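378aa long hypothetical citrate synthase (Sulfolobus tokodaii, PDB 1VGM) is of unproven function but belongs to the citrate synthase family, a family of largely helical enzymes. Local coordinates at residues 66-80 against 119-131. Sequence-based numbering, arbitrary orientation.
Sequences IKGIINESFEVPEQV and ELAVQIIAKTATI
Ser73 and Phe74, just past the C-terminal end of helix 60-71, lie against Gln123 and Lys127 of helix 117-139; segment 66-71 itself crosses 119-131 at -51° with axes 8.5 Å apart. At this crossing Val122 puts CG1, anti to its backbone N, into the notch formed by Ile69 CG2 and Ile70 CG1, 3.6 Å from each, each side chain meeting it at about a right angle. One turn on, the small CB of Ala126 lets the loop come close, 3.6 Å from Ser73 CB. Ser73 OG turns back to its own helix and donates to Ile69 O (2.6 Å), which takes Glu72 N from the opposite face. A water joins Glu72 OE1 to Gln123 NE2 at the margin. Lys127 runs extended up to CE and then bends (chi4 -57°), bringing NZ to two loop carbonyls: Glu75 O at 2.6 Å, met almost end-on at 165°, and Ser73 O, met from above its plane. NZ also has a weak hydrogen bond to Tyr108 OH; Glu75 OE2 stays beyond salt-bridge distance. The carbonyl between these two in sequence, Phe74 O, takes Thr130 OG1 in plane on a lone pair, at 2.7 Å. The Phe74 ring sets its edge near Ala126 O and one face over Ile70 O; Pro147 and Ser156 also touch it. Farther along, Val76 CG1 packs on the aliphatic part of Lys127. Side chains of one helix thus satisfy three consecutive loop carbonyls, 73 to 75, fixing the link between helices 60-71 and 78-84, while carbonyl dipoles probably stabilise the buried ammonium and the nearby carboxylate may also favour its charge.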
ATOM      1  N   ILE A  66     -16.325 -11.710  21.055  1.00  8.54           N
ATOM      2  CA  ILE A  66     -16.165 -10.738  19.972  1.00  8.19           C
ATOM      3  C   ILE A  66     -16.585  -9.340  20.411  1.00  8.68           C
ATOM      4  O   ILE A  66     -15.837  -8.379  20.240  1.00  8.68           O
ATOM      5  CB  ILE A  66     -17.012 -11.099  18.728  1.00 11.01           C
ATOM      6  CG1 ILE A  66     -16.617 -12.479  18.198  1.00 11.37           C
ATOM      7  CG2 ILE A  66     -16.806 -10.037  17.634  1.00  8.39           C
ATOM      8  CD1 ILE A  66     -15.209 -12.531  17.633  1.00 19.23           C
ATOM      9  N   LYS A  67     -17.789  -9.227  20.966  1.00  7.49           N
ATOM     10  CA  LYS A  67     -18.316  -7.931  21.390  1.00 11.05           C
ATOM     11  C   LYS A  67     -17.441  -7.296  22.479  1.00 10.19           C
ATOM     12  O   LYS A  67     -17.239  -6.078  22.500  1.00 10.91           O
ATOM     13  CB  LYS A  67     -19.760  -8.092  21.893  1.00 10.06           C
ATOM     14  CG  LYS A  67     -20.722  -8.634  20.837  1.00  8.26           C
ATOM     15  CD  LYS A  67     -22.143  -8.805  21.367  1.00  8.88           C
ATOM     16  CE  LYS A  67     -23.124  -9.032  20.217  1.00 10.14           C
ATOM     17  NZ  LYS A  67     -24.528  -9.302  20.660  1.00 10.62           N
ATOM     18  N   GLY A  68     -16.915  -8.132  23.369  1.00  7.95           N
ATOM     19  CA  GLY A  68     -16.008  -7.654  24.397  1.00  9.16           C
ATOM     20  C   GLY A  68     -14.713  -7.054  23.864  1.00 10.48           C
ATOM     21  O   GLY A  68     -14.247  -6.026  24.355  1.00  8.51           O
ATOM     22  N   ILE A  69     -14.118  -7.689  22.862  1.00  7.70           N
ATOM     23  CA  ILE A  69     -12.924  -7.128  22.251  1.00 10.06           C
ATOM     24  C   ILE A  69     -13.252  -5.817  21.541  1.00 10.84           C
ATOM     25  O   ILE A  69     -12.553  -4.819  21.706  1.00 12.80           O
ATOM     26  CB  ILE A  69     -12.305  -8.110  21.239  1.00  6.92           C
ATOM     27  CG1 ILE A  69     -11.793  -9.354  21.979  1.00 10.40           C
ATOM     28  CG2 ILE A  69     -11.170  -7.426  20.478  1.00  7.71           C
ATOM     29  CD1 ILE A  69     -11.517 -10.556  21.065  1.00 10.66           C
ATOM     30  N   ILE A  70     -14.318  -5.828  20.755  1.00  7.41           N
ATOM     31  CA  ILE A  70     -14.748  -4.628  20.053  1.00  8.49           C
ATOM     32  C   ILE A  70     -14.883  -3.477  21.029  1.00  8.66           C
ATOM     33  O   ILE A  70     -14.296  -2.409  20.832  1.00  5.18           O
ATOM     34  CB  ILE A  70     -16.105  -4.850  19.332  1.00  9.62           C
ATOM     35  CG1 ILE A  70     -15.900  -5.759  18.114  1.00  5.70           C
ATOM     36  CG2 ILE A  70     -16.693  -3.518  18.893  1.00  6.04           C
ATOM     37  CD1 ILE A  70     -17.178  -6.324  17.535  1.00  6.94           C
ATOM     38  N   ASN A  71     -15.662  -3.699  22.084  1.00  8.52           N
ATOM     39  CA  ASN A  71     -16.118  -2.607  22.938  1.00  9.48           C
ATOM     40  C   ASN A  71     -14.980  -2.017  23.763  1.00  9.95           C
ATOM     41  O   ASN A  71     -15.088  -0.897  24.262  1.00 10.96           O
ATOM     42  CB  ASN A  71     -17.229  -3.095  23.874  1.00  7.72           C
ATOM     43  CG  ASN A  71     -18.579  -3.142  23.193  1.00 10.71           C
ATOM     44  OD1 ASN A  71     -18.915  -2.259  22.397  1.00  6.30           O
ATOM     45  ND2 ASN A  71     -19.364  -4.173  23.499  1.00  7.11           N
ATOM     46  N   GLU A  72     -13.893  -2.772  23.903  1.00  8.35           N
ATOM     47  CA  GLU A  72     -12.737  -2.279  24.638  1.00 11.96           C
ATOM     48  C   GLU A  72     -11.645  -1.725  23.719  1.00 10.66           C
ATOM     49  O   GLU A  72     -10.564  -1.384  24.187  1.00  8.51           O
ATOM     50  CB  GLU A  72     -12.152  -3.388  25.528  1.00 13.20           C
ATOM     51  CG  GLU A  72     -11.366  -4.454  24.778  1.00 12.57           C
ATOM     52  CD  GLU A  72     -11.013  -5.654  25.653  1.00 17.71           C
ATOM     53  OE1 GLU A  72     -10.494  -6.658  25.122  1.00 17.63           O
ATOM     54  OE2 GLU A  72     -11.251  -5.592  26.875  1.00 18.37           O
ATOM     55  N   SER A  73     -11.922  -1.629  22.420  1.00  8.72           N
ATOM     56  CA  SER A  73     -10.860  -1.335  21.463  1.00  8.54           C
ATOM     57  C   SER A  73     -11.086  -0.110  20.568  1.00  8.25           C
ATOM     58  O   SER A  73     -10.411   0.035  19.547  1.00  7.86           O
ATOM     59  CB  SER A  73     -10.606  -2.556  20.582  1.00 10.83           C
ATOM     60  OG  SER A  73     -10.241  -3.679  21.358  1.00 10.66           O
ATOM     61  N   PHE A  74     -12.014   0.771  20.941  1.00  7.64           N
ATOM     62  CA  PHE A  74     -12.366   1.917  20.091  1.00  9.14           C
ATOM     63  C   PHE A  74     -11.363   3.069  20.175  1.00 10.39           C
ATOM     64  O   PHE A  74     -11.256   3.882  19.253  1.00  7.15           O
ATOM     65  CB  PHE A  74     -13.764   2.440  20.450  1.00  6.64           C
ATOM     66  CG  PHE A  74     -14.885   1.610  19.886  1.00  9.06           C
ATOM     67  CD1 PHE A  74     -15.907   1.150  20.716  1.00  5.80           C
ATOM     68  CD2 PHE A  74     -14.935   1.301  18.525  1.00  7.01           C
ATOM     69  CE1 PHE A  74     -16.959   0.382  20.205  1.00  6.20           C
ATOM     70  CE2 PHE A  74     -15.979   0.532  18.001  1.00  9.67           C
ATOM     71  CZ  PHE A  74     -16.998   0.077  18.842  1.00  7.01           C
ATOM     72  N   GLU A  75     -10.636   3.141  21.285  1.00 11.38           N
ATOM     73  CA  GLU A  75      -9.622   4.176  21.478  1.00 12.24           C
ATOM     74  C   GLU A  75      -8.583   4.135  20.359  1.00  9.20           C
ATOM     75  O   GLU A  75      -8.202   3.059  19.902  1.00  8.74           O
ATOM     76  CB  GLU A  75      -8.918   3.968  22.822  1.00 15.32           C
ATOM     77  CG  GLU A  75      -8.705   2.494  23.168  1.00 27.42           C
ATOM     78  CD  GLU A  75      -7.435   2.244  23.968  1.00 34.38           C
ATOM     79  OE1 GLU A  75      -7.258   2.900  25.022  1.00 35.01           O
ATOM     80  OE2 GLU A  75      -6.619   1.392  23.543  1.00 33.73           O
ATOM     81  N   VAL A  76      -8.114   5.303  19.937  1.00  8.59           N
ATOM     82  CA  VAL A  76      -6.939   5.389  19.072  1.00  7.21           C
ATOM     83  C   VAL A  76      -5.913   6.360  19.656  1.00  8.87           C
ATOM     84  O   VAL A  76      -6.248   7.203  20.489  1.00  5.48           O
ATOM     85  CB  VAL A  76      -7.314   5.891  17.657  1.00  5.62           C
ATOM     86  CG1 VAL A  76      -8.176   4.862  16.943  1.00  7.44           C
ATOM     87  CG2 VAL A  76      -8.043   7.224  17.767  1.00  1.60           C
ATOM     88  N   PRO A  77      -4.649   6.257  19.220  1.00  7.60           N
ATOM     89  CA  PRO A  77      -3.633   7.214  19.674  1.00  9.39           C
ATOM     90  C   PRO A  77      -4.105   8.626  19.388  1.00  8.84           C
ATOM     91  O   PRO A  77      -4.813   8.860  18.404  1.00  7.87           O
ATOM     92  CB  PRO A  77      -2.398   6.850  18.851  1.00 11.01           C
ATOM     93  CG  PRO A  77      -2.606   5.406  18.486  1.00 10.64           C
ATOM     94  CD  PRO A  77      -4.090   5.267  18.283  1.00 11.99           C
ATOM     95  N   GLU A  78      -3.730   9.571  20.245  1.00  9.73           N
ATOM     96  CA  GLU A  78      -4.221  10.932  20.088  1.00 10.86           C
ATOM     97  C   GLU A  78      -3.611  11.557  18.838  1.00  8.42           C
ATOM     98  O   GLU A  78      -4.166  12.501  18.267  1.00  6.43           O
ATOM     99  CB  GLU A  78      -3.904  11.767  21.338  1.00 16.56           C
ATOM    100  CG  GLU A  78      -2.432  11.998  21.620  1.00 23.78           C
ATOM    101  CD  GLU A  78      -2.222  12.827  22.881  1.00 30.44           C
ATOM    102  OE1 GLU A  78      -1.140  13.437  23.023  1.00 33.74           O
ATOM    103  OE2 GLU A  78      -3.142  12.866  23.729  1.00 31.42           O
ATOM    104  N   GLN A  79      -2.476  11.017  18.396  1.00  8.53           N
ATOM    105  CA  GLN A  79      -1.869  11.480  17.152  1.00  8.42           C
ATOM    106  C   GLN A  79      -2.830  11.340  15.984  1.00  8.17           C
ATOM    107  O   GLN A  79      -2.824  12.162  15.070  1.00  6.56           O
ATOM    108  CB  GLN A  79      -0.589  10.700  16.839  1.00  8.68           C
ATOM    109  CG  GLN A  79       0.633  11.203  17.587  1.00 12.68           C
ATOM    110  CD  GLN A  79       0.764  10.572  18.959  1.00 15.62           C
ATOM    111  OE1 GLN A  79      -0.116   9.826  19.401  1.00 15.19           O
ATOM    112  NE2 GLN A  79       1.865  10.866  19.642  1.00 12.73           N
ATOM    113  N   VAL A  80      -3.650  10.293  16.013  1.00  8.18           N
ATOM    114  CA  VAL A  80      -4.619  10.055  14.947  1.00  8.91           C
ATOM    115  C   VAL A  80      -5.587  11.222  14.861  1.00  9.79           C
ATOM    116  O   VAL A  80      -5.819  11.782  13.787  1.00  9.31           O
ATOM    117  CB  VAL A  80      -5.443   8.772  15.201  1.00 11.55           C
ATOM    118  CG1 VAL A  80      -6.561   8.661  14.165  1.00  5.59           C
ATOM    119  CG2 VAL A  80      -4.542   7.561  15.146  1.00 10.34           C
ATOM    120  N   GLU A 119      -7.635 -11.873  17.292  1.00  8.05           N
ATOM    121  CA  GLU A 119      -8.062 -10.875  18.250  1.00  8.79           C
ATOM    122  C   GLU A 119      -7.581  -9.483  17.818  1.00  8.41           C
ATOM    123  O   GLU A 119      -8.296  -8.493  17.989  1.00 10.42           O
ATOM    124  CB  GLU A 119      -7.525 -11.230  19.639  1.00 13.39           C
ATOM    125  CG  GLU A 119      -8.120 -12.515  20.225  1.00 13.71           C
ATOM    126  CD  GLU A 119      -7.687 -13.783  19.483  1.00 21.57           C
ATOM    127  OE1 GLU A 119      -6.519 -13.842  19.019  1.00 16.96           O
ATOM    128  OE2 GLU A 119      -8.519 -14.722  19.370  1.00 14.22           O
ATOM    129  N   LEU A 120      -6.382  -9.411  17.246  1.00  6.23           N
ATOM    130  CA  LEU A 120      -5.867  -8.148  16.716  1.00  8.04           C
ATOM    131  C   LEU A 120      -6.713  -7.642  15.549  1.00  6.95           C
ATOM    132  O   LEU A 120      -6.964  -6.449  15.445  1.00  6.63           O
ATOM    133  CB  LEU A 120      -4.404  -8.302  16.259  1.00  9.84           C
ATOM    134  CG  LEU A 120      -3.818  -7.113  15.482  1.00  8.33           C
ATOM    135  CD1 LEU A 120      -3.770  -5.893  16.390  1.00  7.79           C
ATOM    136  CD2 LEU A 120      -2.424  -7.444  14.966  1.00  5.94           C
ATOM    137  N   ALA A 121      -7.156  -8.551  14.682  1.00  4.37           N
ATOM    138  CA  ALA A 121      -8.105  -8.209  13.620  1.00  4.66           C
ATOM    139  C   ALA A 121      -9.381  -7.534  14.134  1.00  4.39           C
ATOM    140  O   ALA A 121      -9.848  -6.555  13.556  1.00  7.57           O
ATOM    141  CB  ALA A 121      -8.469  -9.467  12.823  1.00  4.16           C
ATOM    142  N   VAL A 122      -9.943  -8.063  15.217  1.00  7.06           N
ATOM    143  CA  VAL A 122     -11.151  -7.485  15.798  1.00  7.50           C
ATOM    144  C   VAL A 122     -10.882  -6.077  16.322  1.00  6.27           C
ATOM    145  O   VAL A 122     -11.670  -5.162  16.084  1.00  8.41           O
ATOM    146  CB  VAL A 122     -11.705  -8.355  16.958  1.00  6.16           C
ATOM    147  CG1 VAL A 122     -13.033  -7.784  17.446  1.00  1.60           C
ATOM    148  CG2 VAL A 122     -11.903  -9.788  16.484  1.00  6.26           C
ATOM    149  N   GLN A 123      -9.764  -5.907  17.025  1.00  6.35           N
ATOM    150  CA  GLN A 123      -9.352  -4.585  17.498  1.00  4.98           C
ATOM    151  C   GLN A 123      -9.252  -3.604  16.342  1.00  6.10           C
ATOM    152  O   GLN A 123      -9.703  -2.461  16.448  1.00  6.15           O
ATOM    153  CB  GLN A 123      -7.998  -4.663  18.214  1.00  8.84           C
ATOM    154  CG  GLN A 123      -8.017  -5.503  19.480  1.00  7.97           C
ATOM    155  CD  GLN A 123      -6.650  -5.603  20.144  1.00 13.41           C
ATOM    156  OE1 GLN A 123      -5.613  -5.378  19.510  1.00 14.17           O
ATOM    157  NE2 GLN A 123      -6.643  -5.955  21.425  1.00  9.56           N
ATOM    158  N   ILE A 124      -8.665  -4.047  15.234  1.00  1.60           N
ATOM    159  CA  ILE A 124      -8.521  -3.176  14.068  1.00  6.52           C
ATOM    160  C   ILE A 124      -9.889  -2.775  13.507  1.00  4.01           C
ATOM    161  O   ILE A 124     -10.095  -1.643  13.078  1.00  2.93           O
ATOM    162  CB  ILE A 124      -7.709  -3.870  12.942  1.00  8.11           C
ATOM    163  CG1 ILE A 124      -6.285  -4.160  13.430  1.00 10.58           C
ATOM    164  CG2 ILE A 124      -7.684  -2.983  11.673  1.00 10.03           C
ATOM    165  CD1 ILE A 124      -5.423  -4.858  12.393  1.00  7.65           C
ATOM    166  N   ILE A 125     -10.823  -3.716  13.519  1.00  4.75           N
ATOM    167  CA  ILE A 125     -12.182  -3.439  13.075  1.00  4.81           C
ATOM    168  C   ILE A 125     -12.842  -2.399  13.979  1.00  1.67           C
ATOM    169  O   ILE A 125     -13.528  -1.497  13.507  1.00  2.05           O
ATOM    170  CB  ILE A 125     -13.008  -4.753  13.021  1.00  2.32           C
ATOM    171  CG1 ILE A 125     -12.570  -5.560  11.792  1.00  6.83           C
ATOM    172  CG2 ILE A 125     -14.503  -4.458  12.942  1.00  6.32           C
ATOM    173  CD1 ILE A 125     -12.941  -7.026  11.839  1.00  8.87           C
ATOM    174  N   ALA A 126     -12.604  -2.505  15.277  1.00  4.41           N
ATOM    175  CA  ALA A 126     -13.049  -1.483  16.223  1.00  4.15           C
ATOM    176  C   ALA A 126     -12.548  -0.093  15.828  1.00  5.89           C
ATOM    177  O   ALA A 126     -13.316   0.863  15.762  1.00  4.63           O
ATOM    178  CB  ALA A 126     -12.565  -1.841  17.626  1.00  6.04           C
ATOM    179  N   LYS A 127     -11.255   0.014  15.558  1.00  6.91           N
ATOM    180  CA  LYS A 127     -10.634   1.316  15.346  1.00  5.71           C
ATOM    181  C   LYS A 127     -10.959   1.897  13.977  1.00  5.36           C
ATOM    182  O   LYS A 127     -10.921   3.109  13.793  1.00  5.15           O
ATOM    183  CB  LYS A 127      -9.118   1.198  15.522  1.00  8.91           C
ATOM    184  CG  LYS A 127      -8.718   0.796  16.942  1.00  8.29           C
ATOM    185  CD  LYS A 127      -7.216   0.607  17.094  1.00  9.25           C
ATOM    186  CE  LYS A 127      -6.886  -0.114  18.400  1.00  6.36           C
ATOM    187  NZ  LYS A 127      -7.434   0.605  19.584  1.00  8.31           N
ATOM    188  N   THR A 128     -11.281   1.032  13.019  1.00  5.58           N
ATOM    189  CA  THR A 128     -11.740   1.475  11.705  1.00  4.07           C
ATOM    190  C   THR A 128     -13.031   2.291  11.832  1.00  4.39           C
ATOM    191  O   THR A 128     -13.215   3.294  11.150  1.00  3.77           O
ATOM    192  CB  THR A 128     -11.987   0.257  10.777  1.00  4.94           C
ATOM    193  OG1 THR A 128     -10.812  -0.563  10.746  1.00  1.60           O
ATOM    194  CG2 THR A 128     -12.310   0.712   9.370  1.00  2.24           C
ATOM    195  N   ALA A 129     -13.922   1.865  12.718  1.00  3.18           N
ATOM    196  CA  ALA A 129     -15.150   2.610  12.993  1.00  3.55           C
ATOM    197  C   ALA A 129     -14.830   3.974  13.602  1.00  5.07           C
ATOM    198  O   ALA A 129     -15.409   4.991  13.221  1.00  4.19           O
ATOM    199  CB  ALA A 129     -16.046   1.810  13.951  1.00  2.21           C
ATOM    200  N   THR A 130     -13.907   3.992  14.555  1.00  6.79           N
ATOM    201  CA  THR A 130     -13.522   5.243  15.191  1.00  6.38           C
ATOM    202  C   THR A 130     -12.958   6.190  14.133  1.00  6.00           C
ATOM    203  O   THR A 130     -13.352   7.353  14.045  1.00  2.46           O
ATOM    204  CB  THR A 130     -12.465   4.990  16.287  1.00  7.73           C
ATOM    205  OG1 THR A 130     -12.999   4.074  17.254  1.00  6.26           O
ATOM    206  CG2 THR A 130     -12.069   6.296  16.979  1.00 10.04           C
ATOM    207  N   ILE A 131     -12.044   5.684  13.318  1.00  4.49           N
ATOM    208  CA  ILE A 131     -11.419   6.511  12.291  1.00  4.77           C
ATOM    209  C   ILE A 131     -12.433   7.017  11.258  1.00  5.62           C
ATOM    210  O   ILE A 131     -12.412   8.183  10.888  1.00  3.11           O
ATOM    211  CB  ILE A 131     -10.284   5.736  11.582  1.00  4.10           C
ATOM    212  CG1 ILE A 131      -9.059   5.696  12.498  1.00  1.60           C
ATOM    213  CG2 ILE A 131      -9.927   6.393  10.254  1.00  1.60           C
ATOM    214  CD1 ILE A 131      -8.077   4.590  12.151  1.00  5.93           C
TER
HETATM  215  O   HOH W   1      -8.679  -6.916  23.273  1.00 19.26           O